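N-acetyl-beta-D glucosaminidase (Rhizomucor miehei CAU432, PDB 4ZM6) binds acetyl-CoA in a GCN5-related glucosamine N-acetyltransferase region and probably also hydrolyses beta-linked N-acetylglucosamine through a glycoside hydrolase family 3 domain. Local coordinates at residues C224-H232 and Y261-M272; T189-V197 and E271-V279. One frame throughout, in Å; residues are numbered along the deposited sequence.

How the contacts relate
Both contacts lie in the glycoside hydrolase family 3 N-terminal domain, with centres about 17 Å apart. Contact 1 pairs two neighbouring barrel strands; contact 2 sets the short helix 273-276, which follows strand 264-267, against the loop after strand 178-181. Along the chain, contact 1 is nested inside the loop closed by contact 2. Glu271 and Met272 belong to both. Met272 bridges them through two histidines, its SD meeting His232 in contact 1 and its CE meeting His192 in contact 2. His232 CB also lies 3.7 Å from Ala274 CB, and Ser191 OG makes a weak hydrogen bond to His232 O. Contacts 1 and 2 lie away from the acetyl-CoA pocket, which belongs to the acetyltransferase region.

Contact 1: C224-H232 and Y261-M272; sequences CPTSVMVGH and YKGVIITDCLEM
Val230 O is gripped by two donors, Asp268 N at 3.2 Å from across the contact and the hydroxyl of Ser245 from outside it. It sits at the end of two parallel strands, 227-230 and 264-267, which with helix 251-258 between them form a beta-alpha-beta unit of the TIM-barrel-type domain. Their backbones interlock in parallel register: Val228 N gives to Val264 O at 2.9 Å, Ile266 N to Val228 O, and Val230 N to Ile266 O. On one side of the sheet Val230 CG2 packs on Ile265 CG2 beside helix 251-258; on the other, Met229 CB rests against Ile266 CG2. With CG anti to the backbone N (chi1 -171°) and a bend at chi3, Met229 passes across Asp268, its SD 3.7 Å from Asp268 CA. At the start of the strands the Tyr261 ring presents a face to Val228 CG2, and its OH reaches Pro225 O by a weak bond. Ser227 OG is hydrogen-bonded to Ser177 OG and Thr176 O, just before the neighbouring strand 178-181. Beyond the other end, His232 NE2 donates to Cys269 O at 2.9 Å, a bent bond from well above the carbonyl plane. Met272 SD meets the same ring at its edge, in plane, 3.7 Å from His232 CD2.

Contact 2: T189-V197 and E271-V279; sequences TDSHLDVPV and EMDAVKETV
Met272 CE lies over one face of the His192 imidazole in a CH-pi contact, 3.8 Å from the ring centroid and offset toward the CD2 and NE2 side. A bend at chi3 (85°) carries this methyl across from the sulfur, which stands only obliquely to the ring, and the same methyl touches Ser191 CB at 3.6 Å. Ala274 CB faces Ser191 O at 3.5 Å, while Val195 CG2 leans on the Ala274 backbone and reaches Thr278 CG2 at 4.0 Å. Asp273 CB packs against the carbonyl oxygens of His192 and Leu193. The fold element here is the one-turn helix 273-276, which follows strand 264-267 of the TIM-barrel-type domain and faces the loop between strand 178-181 and helix 202-207. Met272 occupies its N-cap position, and Met272 O accepts from both Val275 N and Lys276 N. Hydrogen bonds shape each segment from within, whereas none joins the two. Asp190 OD1 takes two: His192 N at 3.0 Å closes an Asx turn, and His192 ND1, also at 3.0 Å, arrives on the syn side of the carboxylate. The ND1 bond restrains the rotation of the ring under the methionine methyl. As for charges, Asp273 OD1 forms a long salt bridge within 271-279 to Lys276 NZ, 3.7 Å away.

Contact 1: C224-H232 and Y261-M272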
loop_
_atom_site.group_PDB
_atom_site.type_symbol
_atom_site.label_atom_id
_atom_site.label_comp_id
_atom_site.label_asym_id
_atom_site.label_seq_id
_atom_site.Cartn_x
_atom_site.Cartn_y
_atom_site.Cartn_z
ATOM N N CYS A 224 -2.811 -15.467 9.407
ATOM C CA CYS A 224 -1.569 -15.947 8.807
ATOM C C CYS A 224 -1.644 -17.465 8.698
ATOM O O CYS A 224 -1.995 -18.130 9.675
ATOM C CB CYS A 224 -0.358 -15.544 9.644
ATOM S SG CYS A 224 1.219 -16.137 8.980
ATOM N N PRO A 225 -1.322 -18.021 7.514
ATOM C CA PRO A 225 -1.503 -19.457 7.326
ATOM C C PRO A 225 -0.438 -20.275 8.040
ATOM O O PRO A 225 0.658 -19.777 8.302
ATOM C CB PRO A 225 -1.400 -19.629 5.812
ATOM C CG PRO A 225 -0.517 -18.520 5.372
ATOM C CD PRO A 225 -0.756 -17.377 6.315
ATOM N N THR A 226 -0.763 -21.533 8.317
ATOM C CA THR A 226 0.088 -22.410 9.109
ATOM C C THR A 226 0.981 -23.257 8.216
ATOM O O THR A 226 1.976 -23.806 8.689
ATOM C CB THR A 226 -0.745 -23.326 10.024
ATOM O OG1 THR A 226 -1.816 -23.923 9.282
ATOM C CG2 THR A 226 -1.320 -22.535 11.185
ATOM N N SER A 227 0.622 -23.369 6.937
ATOM C CA SER A 227 1.481 -24.002 5.942
ATOM C C SER A 227 1.340 -23.350 4.563
ATOM O O SER A 227 0.362 -22.652 4.280
ATOM C CB SER A 227 1.183 -25.503 5.845
ATOM O OG SER A 227 0.094 -25.763 4.976
ATOM N N VAL A 228 2.338 -23.587 3.716
ATOM C CA VAL A 228 2.343 -23.101 2.339
ATOM C C VAL A 228 2.642 -24.268 1.400
ATOM O O VAL A 228 3.574 -25.027 1.637
ATOM C CB VAL A 228 3.412 -22.006 2.139
ATOM C CG1 VAL A 228 3.498 -21.589 0.674
ATOM C CG2 VAL A 228 3.113 -20.801 3.020
ATOM N N MET A 229 1.856 -24.404 0.336
ATOM C CA MET A 229 2.067 -25.470 -0.638
ATOM C C MET A 229 2.726 -24.941 -1.916
ATOM O O MET A 229 2.289 -23.944 -2.496
ATOM C CB MET A 229 0.745 -26.149 -0.985
ATOM C CG MET A 229 0.901 -27.407 -1.832
ATOM S SD MET A 229 -0.671 -28.001 -2.469
ATOM C CE MET A 229 -1.386 -28.675 -0.976
ATOM N N VAL A 230 3.767 -25.636 -2.355
ATOM C CA VAL A 230 4.478 -25.285 -3.571
ATOM C C VAL A 230 4.006 -26.189 -4.708
ATOM O O VAL A 230 4.255 -27.395 -4.701
ATOM C CB VAL A 230 5.996 -25.443 -3.375
ATOM C CG1 VAL A 230 6.745 -24.926 -4.591
ATOM C CG2 VAL A 230 6.441 -24.713 -2.116
ATOM N N GLY A 231 3.324 -25.606 -5.686
ATOM C CA GLY A 231 2.884 -26.353 -6.857
ATOM C C GLY A 231 4.038 -26.741 -7.762
ATOM O O GLY A 231 5.208 -26.489 -7.446
ATOM N N HIS A 232 3.702 -27.358 -8.893
ATOM C CA HIS A 232 4.695 -27.806 -9.867
ATOM C C HIS A 232 4.630 -26.936 -11.113
ATOM O O HIS A 232 3.754 -27.120 -11.961
ATOM C CB HIS A 232 4.458 -29.268 -10.240
ATOM C CG HIS A 232 4.191 -30.151 -9.067
ATOM N ND1 HIS A 232 5.156 -30.460 -8.133
ATOM C CD2 HIS A 232 3.067 -30.795 -8.676
ATOM C CE1 HIS A 232 4.638 -31.256 -7.215
ATOM N NE2 HIS A 232 3.372 -31.478 -7.523
ATOM N N TYR A 261 9.597 -16.953 5.822
ATOM C CA TYR A 261 8.485 -17.761 6.318
ATOM C C TYR A 261 8.999 -18.835 7.280
ATOM O O TYR A 261 9.901 -19.599 6.937
ATOM C CB TYR A 261 7.717 -18.396 5.149
ATOM C CG TYR A 261 6.495 -19.201 5.565
ATOM C CD1 TYR A 261 5.485 -18.627 6.330
ATOM C CD2 TYR A 261 6.347 -20.532 5.181
ATOM C CE1 TYR A 261 4.369 -19.354 6.709
ATOM C CE2 TYR A 261 5.232 -21.268 5.557
ATOM C CZ TYR A 261 4.247 -20.675 6.322
ATOM O OH TYR A 261 3.144 -21.402 6.703
ATOM N N LYS A 262 8.419 -18.880 8.480
ATOM C CA LYS A 262 8.844 -19.811 9.528
ATOM C C LYS A 262 7.996 -21.082 9.611
ATOM O O LYS A 262 8.353 -22.005 10.340
ATOM C CB LYS A 262 8.797 -19.118 10.890
ATOM C CG LYS A 262 9.582 -17.817 10.977
ATOM C CD LYS A 262 11.053 -18.004 10.631
ATOM C CE LYS A 262 11.898 -16.856 11.166
ATOM N NZ LYS A 262 11.339 -15.522 10.807
ATOM N N GLY A 263 6.882 -21.128 8.881
ATOM C CA GLY A 263 5.935 -22.246 8.972
ATOM C C GLY A 263 6.281 -23.462 8.129
ATOM O O GLY A 263 7.383 -23.573 7.603
ATOM N N VAL A 264 5.321 -24.374 8.003
ATOM C CA VAL A 264 5.515 -25.617 7.246
ATOM C C VAL A 264 5.410 -25.381 5.741
ATOM O O VAL A 264 4.470 -24.745 5.268
ATOM C CB VAL A 264 4.483 -26.695 7.656
ATOM C CG1 VAL A 264 4.517 -27.884 6.702
ATOM C CG2 VAL A 264 4.740 -27.151 9.084
ATOM N N ILE A 265 6.376 -25.907 4.994
ATOM C CA ILE A 265 6.304 -25.921 3.538
ATOM C C ILE A 265 6.055 -27.355 3.080
ATOM O O ILE A 265 6.764 -28.274 3.491
ATOM C CB ILE A 265 7.593 -25.380 2.894
ATOM C CG1 ILE A 265 7.985 -24.046 3.535
ATOM C CG2 ILE A 265 7.403 -25.212 1.392
ATOM C CD1 ILE A 265 9.277 -23.458 3.010
ATOM N N ILE A 266 5.048 -27.529 2.228
ATOM C CA ILE A 266 4.639 -28.843 1.723
ATOM C C ILE A 266 4.527 -28.781 0.194
ATOM O O ILE A 266 4.356 -27.698 -0.368
ATOM C CB ILE A 266 3.302 -29.291 2.372
ATOM C CG1 ILE A 266 2.915 -30.707 1.932
ATOM C CG2 ILE A 266 2.168 -28.328 2.045
ATOM C CD1 ILE A 266 1.861 -31.355 2.806
ATOM N N THR A 267 4.648 -29.926 -0.478
ATOM C CA THR A 267 4.500 -29.978 -1.938
ATOM C C THR A 267 3.057 -30.264 -2.333
ATOM O O THR A 267 2.258 -30.744 -1.524
ATOM C CB THR A 267 5.371 -31.078 -2.593
ATOM O OG1 THR A 267 4.724 -32.356 -2.474
ATOM C CG2 THR A 267 6.773 -31.134 -1.969
ATOM N N ASP A 268 2.737 -29.974 -3.591
ATOM C CA ASP A 268 1.524 -30.486 -4.213
ATOM C C ASP A 268 1.772 -31.976 -4.496
ATOM O O ASP A 268 2.910 -32.452 -4.377
ATOM C CB ASP A 268 1.216 -29.703 -5.499
ATOM C CG ASP A 268 -0.215 -29.896 -5.994
ATOM O OD1 ASP A 268 -0.952 -30.727 -5.426
ATOM O OD2 ASP A 268 -0.607 -29.213 -6.962
ATOM N N CYS A 269 0.714 -32.705 -4.850
ATOM C CA CYS A 269 0.802 -34.149 -5.126
ATOM C C CYS A 269 1.990 -34.501 -6.027
ATOM O O CYS A 269 2.054 -34.065 -7.183
ATOM C CB CYS A 269 -0.502 -34.651 -5.772
ATOM S SG CYS A 269 -0.741 -36.447 -5.730
ATOM N N LEU A 270 2.917 -35.298 -5.497
ATOM C CA LEU A 270 4.101 -35.721 -6.249
ATOM C C LEU A 270 3.815 -36.787 -7.324
ATOM O O LEU A 270 4.739 -37.255 -7.985
ATOM C CB LEU A 270 5.184 -36.242 -5.296
ATOM C CG LEU A 270 5.831 -35.220 -4.360
ATOM C CD1 LEU A 270 6.718 -35.919 -3.344
ATOM C CD2 LEU A 270 6.633 -34.195 -5.146
ATOM N N GLU A 271 2.553 -37.175 -7.495
ATOM C CA GLU A 271 2.176 -38.169 -8.500
ATOM C C GLU A 271 1.568 -37.556 -9.761
ATOM O O GLU A 271 1.201 -38.279 -10.685
ATOM C CB GLU A 271 1.210 -39.192 -7.896
ATOM C CG GLU A 271 1.832 -40.034 -6.788
ATOM C CD GLU A 271 0.974 -41.221 -6.384
ATOM O OE1 GLU A 271 0.001 -41.543 -7.103
ATOM O OE2 GLU A 271 1.276 -41.837 -5.338
ATOM N N MET A 272 1.462 -36.229 -9.804
ATOM C CA MET A 272 1.028 -35.540 -11.018
ATOM C C MET A 272 2.133 -35.673 -12.059
ATOM O O MET A 272 3.307 -35.868 -11.714
ATOM C CB MET A 272 0.735 -34.066 -10.736
ATOM C CG MET A 272 -0.406 -33.837 -9.753
ATOM S SD MET A 272 -0.300 -32.253 -8.899
ATOM C CE MET A 272 -1.102 -31.164 -10.069
#

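Contact 2: T189-V197 and E271-V279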
loop_
_atom_site.group_PDB
_atom_site.type_symbol
_atom_site.label_atom_id
_atom_site.label_comp_id
_atom_site.label_asym_id
_atom_site.label_seq_id
_atom_site.Cartn_x
_atom_site.Cartn_y
_atom_site.Cartn_z
ATOM N N THR A 189 -1.717 -24.069 -19.503
ATOM C CA THR A 189 -1.307 -25.464 -19.310
ATOM C C THR A 189 -1.794 -26.018 -17.966
ATOM O O THR A 189 -1.729 -25.336 -16.938
ATOM C CB THR A 189 0.233 -25.610 -19.387
ATOM O OG1 THR A 189 0.718 -25.022 -20.602
ATOM C CG2 THR A 189 0.656 -27.080 -19.328
ATOM N N ASP A 190 -2.271 -27.263 -17.995
ATOM C CA ASP A 190 -2.760 -27.956 -16.802
ATOM C C ASP A 190 -1.602 -28.699 -16.131
ATOM O O ASP A 190 -0.806 -29.362 -16.800
ATOM C CB ASP A 190 -3.878 -28.935 -17.189
ATOM C CG ASP A 190 -4.655 -29.466 -15.987
ATOM O OD1 ASP A 190 -4.104 -29.523 -14.871
ATOM O OD2 ASP A 190 -5.832 -29.847 -16.163
ATOM N N SER A 191 -1.525 -28.584 -14.806
ATOM C CA SER A 191 -0.451 -29.195 -14.016
ATOM C C SER A 191 -0.523 -30.729 -14.015
ATOM O O SER A 191 0.508 -31.404 -13.943
ATOM C CB SER A 191 -0.504 -28.679 -12.571
ATOM O OG SER A 191 0.779 -28.700 -11.963
ATOM N N HIS A 192 -1.740 -31.266 -14.086
ATOM C CA HIS A 192 -1.963 -32.716 -14.047
ATOM C C HIS A 192 -1.500 -33.413 -15.332
ATOM O O HIS A 192 -1.030 -34.552 -15.284
ATOM C CB HIS A 192 -3.449 -33.035 -13.808
ATOM C CG HIS A 192 -4.006 -32.460 -12.540
ATOM N ND1 HIS A 192 -4.707 -31.273 -12.507
ATOM C CD2 HIS A 192 -3.978 -32.915 -11.264
ATOM C CE1 HIS A 192 -5.080 -31.018 -11.265
ATOM N NE2 HIS A 192 -4.649 -31.998 -10.491
ATOM N N LEU A 193 -1.635 -32.723 -16.465
ATOM C CA LEU A 193 -1.327 -33.292 -17.782
ATOM C C LEU A 193 0.122 -33.029 -18.211
ATOM O O LEU A 193 0.874 -33.972 -18.469
ATOM C CB LEU A 193 -2.288 -32.731 -18.840
ATOM C CG LEU A 193 -3.787 -32.786 -18.514
ATOM C CD1 LEU A 193 -4.586 -31.969 -19.520
ATOM C CD2 LEU A 193 -4.285 -34.224 -18.461
ATOM N N ASP A 194 0.500 -31.752 -18.274
ATOM C CA ASP A 194 1.807 -31.333 -18.795
ATOM C C ASP A 194 2.536 -30.429 -17.787
ATOM O O ASP A 194 2.005 -30.139 -16.715
ATOM C CB ASP A 194 1.610 -30.601 -20.131
ATOM C CG ASP A 194 2.620 -31.015 -21.194
ATOM O OD1 ASP A 194 3.806 -31.239 -20.859
ATOM O OD2 ASP A 194 2.218 -31.103 -22.375
ATOM N N VAL A 195 3.751 -29.999 -18.133
ATOM C CA VAL A 195 4.549 -29.104 -17.278
ATOM C C VAL A 195 4.279 -27.639 -17.625
ATOM O O VAL A 195 4.622 -27.193 -18.723
ATOM C CB VAL A 195 6.063 -29.376 -17.429
ATOM C CG1 VAL A 195 6.883 -28.314 -16.707
ATOM C CG2 VAL A 195 6.407 -30.757 -16.895
ATOM N N PRO A 196 3.680 -26.876 -16.689
ATOM C CA PRO A 196 3.413 -25.475 -16.993
ATOM C C PRO A 196 4.661 -24.616 -16.797
ATOM O O PRO A 196 5.450 -24.850 -15.873
ATOM C CB PRO A 196 2.312 -25.099 -15.997
ATOM C CG PRO A 196 2.452 -26.068 -14.865
ATOM C CD PRO A 196 3.338 -27.206 -15.295
ATOM N N VAL A 197 4.838 -23.642 -17.682
ATOM C CA VAL A 197 6.006 -22.776 -17.659
ATOM C C VAL A 197 5.552 -21.376 -17.290
ATOM O O VAL A 197 4.639 -20.833 -17.919
ATOM C CB VAL A 197 6.708 -22.722 -19.033
ATOM C CG1 VAL A 197 8.103 -22.127 -18.891
ATOM C CG2 VAL A 197 6.777 -24.109 -19.664
ATOM N N GLU A 271 2.553 -37.175 -7.495
ATOM C CA GLU A 271 2.176 -38.169 -8.500
ATOM C C GLU A 271 1.568 -37.556 -9.761
ATOM O O GLU A 271 1.201 -38.279 -10.685
ATOM C CB GLU A 271 1.210 -39.192 -7.896
ATOM C CG GLU A 271 1.832 -40.034 -6.788
ATOM C CD GLU A 271 0.974 -41.221 -6.384
ATOM O OE1 GLU A 271 0.001 -41.543 -7.103
ATOM O OE2 GLU A 271 1.276 -41.837 -5.338
ATOM N N MET A 272 1.462 -36.229 -9.804
ATOM C CA MET A 272 1.028 -35.540 -11.018
ATOM C C MET A 272 2.133 -35.673 -12.059
ATOM O O MET A 272 3.307 -35.868 -11.714
ATOM C CB MET A 272 0.735 -34.066 -10.736
ATOM C CG MET A 272 -0.406 -33.837 -9.753
ATOM S SD MET A 272 -0.300 -32.253 -8.899
ATOM C CE MET A 272 -1.102 -31.164 -10.069
ATOM N N ASP A 273 1.760 -35.571 -13.331
ATOM C CA ASP A 273 2.712 -35.796 -14.422
ATOM C C ASP A 273 3.829 -34.750 -14.467
ATOM O O ASP A 273 4.928 -35.036 -14.943
ATOM C CB ASP A 273 1.993 -35.860 -15.778
ATOM C CG ASP A 273 1.123 -37.107 -15.930
ATOM O OD1 ASP A 273 1.475 -38.170 -15.367
ATOM O OD2 ASP A 273 0.089 -37.023 -16.626
ATOM N N ALA A 274 3.550 -33.552 -13.960
ATOM C CA ALA A 274 4.546 -32.481 -13.904
ATOM C C ALA A 274 5.805 -32.854 -13.111
ATOM O O ALA A 274 6.875 -32.309 -13.371
ATOM C CB ALA A 274 3.919 -31.216 -13.335
ATOM N N VAL A 275 5.677 -33.756 -12.141
ATOM C CA VAL A 275 6.842 -34.254 -11.406
ATOM C C VAL A 275 7.082 -35.756 -11.585
ATOM O O VAL A 275 8.199 -36.220 -11.363
ATOM C CB VAL A 275 6.743 -33.937 -9.899
ATOM C CG1 VAL A 275 5.971 -35.019 -9.167
ATOM C CG2 VAL A 275 8.128 -33.786 -9.285
ATOM N N LYS A 276 6.048 -36.515 -11.951
ATOM C CA LYS A 276 6.201 -37.956 -12.188
ATOM C C LYS A 276 6.862 -38.236 -13.540
ATOM O O LYS A 276 7.587 -39.224 -13.684
ATOM C CB LYS A 276 4.845 -38.669 -12.109
ATOM C CG LYS A 276 4.914 -40.185 -12.303
ATOM C CD LYS A 276 3.552 -40.854 -12.180
ATOM C CE LYS A 276 2.624 -40.453 -13.320
ATOM N NZ LYS A 276 1.367 -41.249 -13.332
ATOM N N GLU A 277 6.604 -37.372 -14.523
ATOM C CA GLU A 277 7.170 -37.523 -15.867
ATOM C C GLU A 277 8.427 -36.668 -16.094
ATOM O O GLU A 277 8.937 -36.615 -17.213
ATOM C CB GLU A 277 6.118 -37.196 -16.936
ATOM C CG GLU A 277 4.751 -37.844 -16.728
ATOM C CD GLU A 277 4.794 -39.365 -16.704
ATOM O OE1 GLU A 277 4.359 -39.996 -17.691
ATOM O OE2 GLU A 277 5.257 -39.935 -15.696
ATOM N N THR A 278 8.908 -35.993 -15.047
ATOM C CA THR A 278 10.216 -35.324 -15.076
ATOM C C THR A 278 11.236 -36.155 -14.311
ATOM O O THR A 278 12.354 -36.358 -14.779
ATOM C CB THR A 278 10.172 -33.908 -14.464
ATOM O OG1 THR A 278 9.764 -33.980 -13.090
ATOM C CG2 THR A 278 9.225 -33.005 -15.246
ATOM N N VAL A 279 10.855 -36.603 -13.118
ATOM C CA VAL A 279 11.649 -37.565 -12.356
ATOM C C VAL A 279 10.696 -38.559 -11.695
ATOM O O VAL A 279 9.476 -38.432 -11.801
ATOM C CB VAL A 279 12.513 -36.890 -11.263
ATOM C CG1 VAL A 279 13.916 -37.487 -11.257
ATOM C CG2 VAL A 279 12.595 -35.380 -11.461
#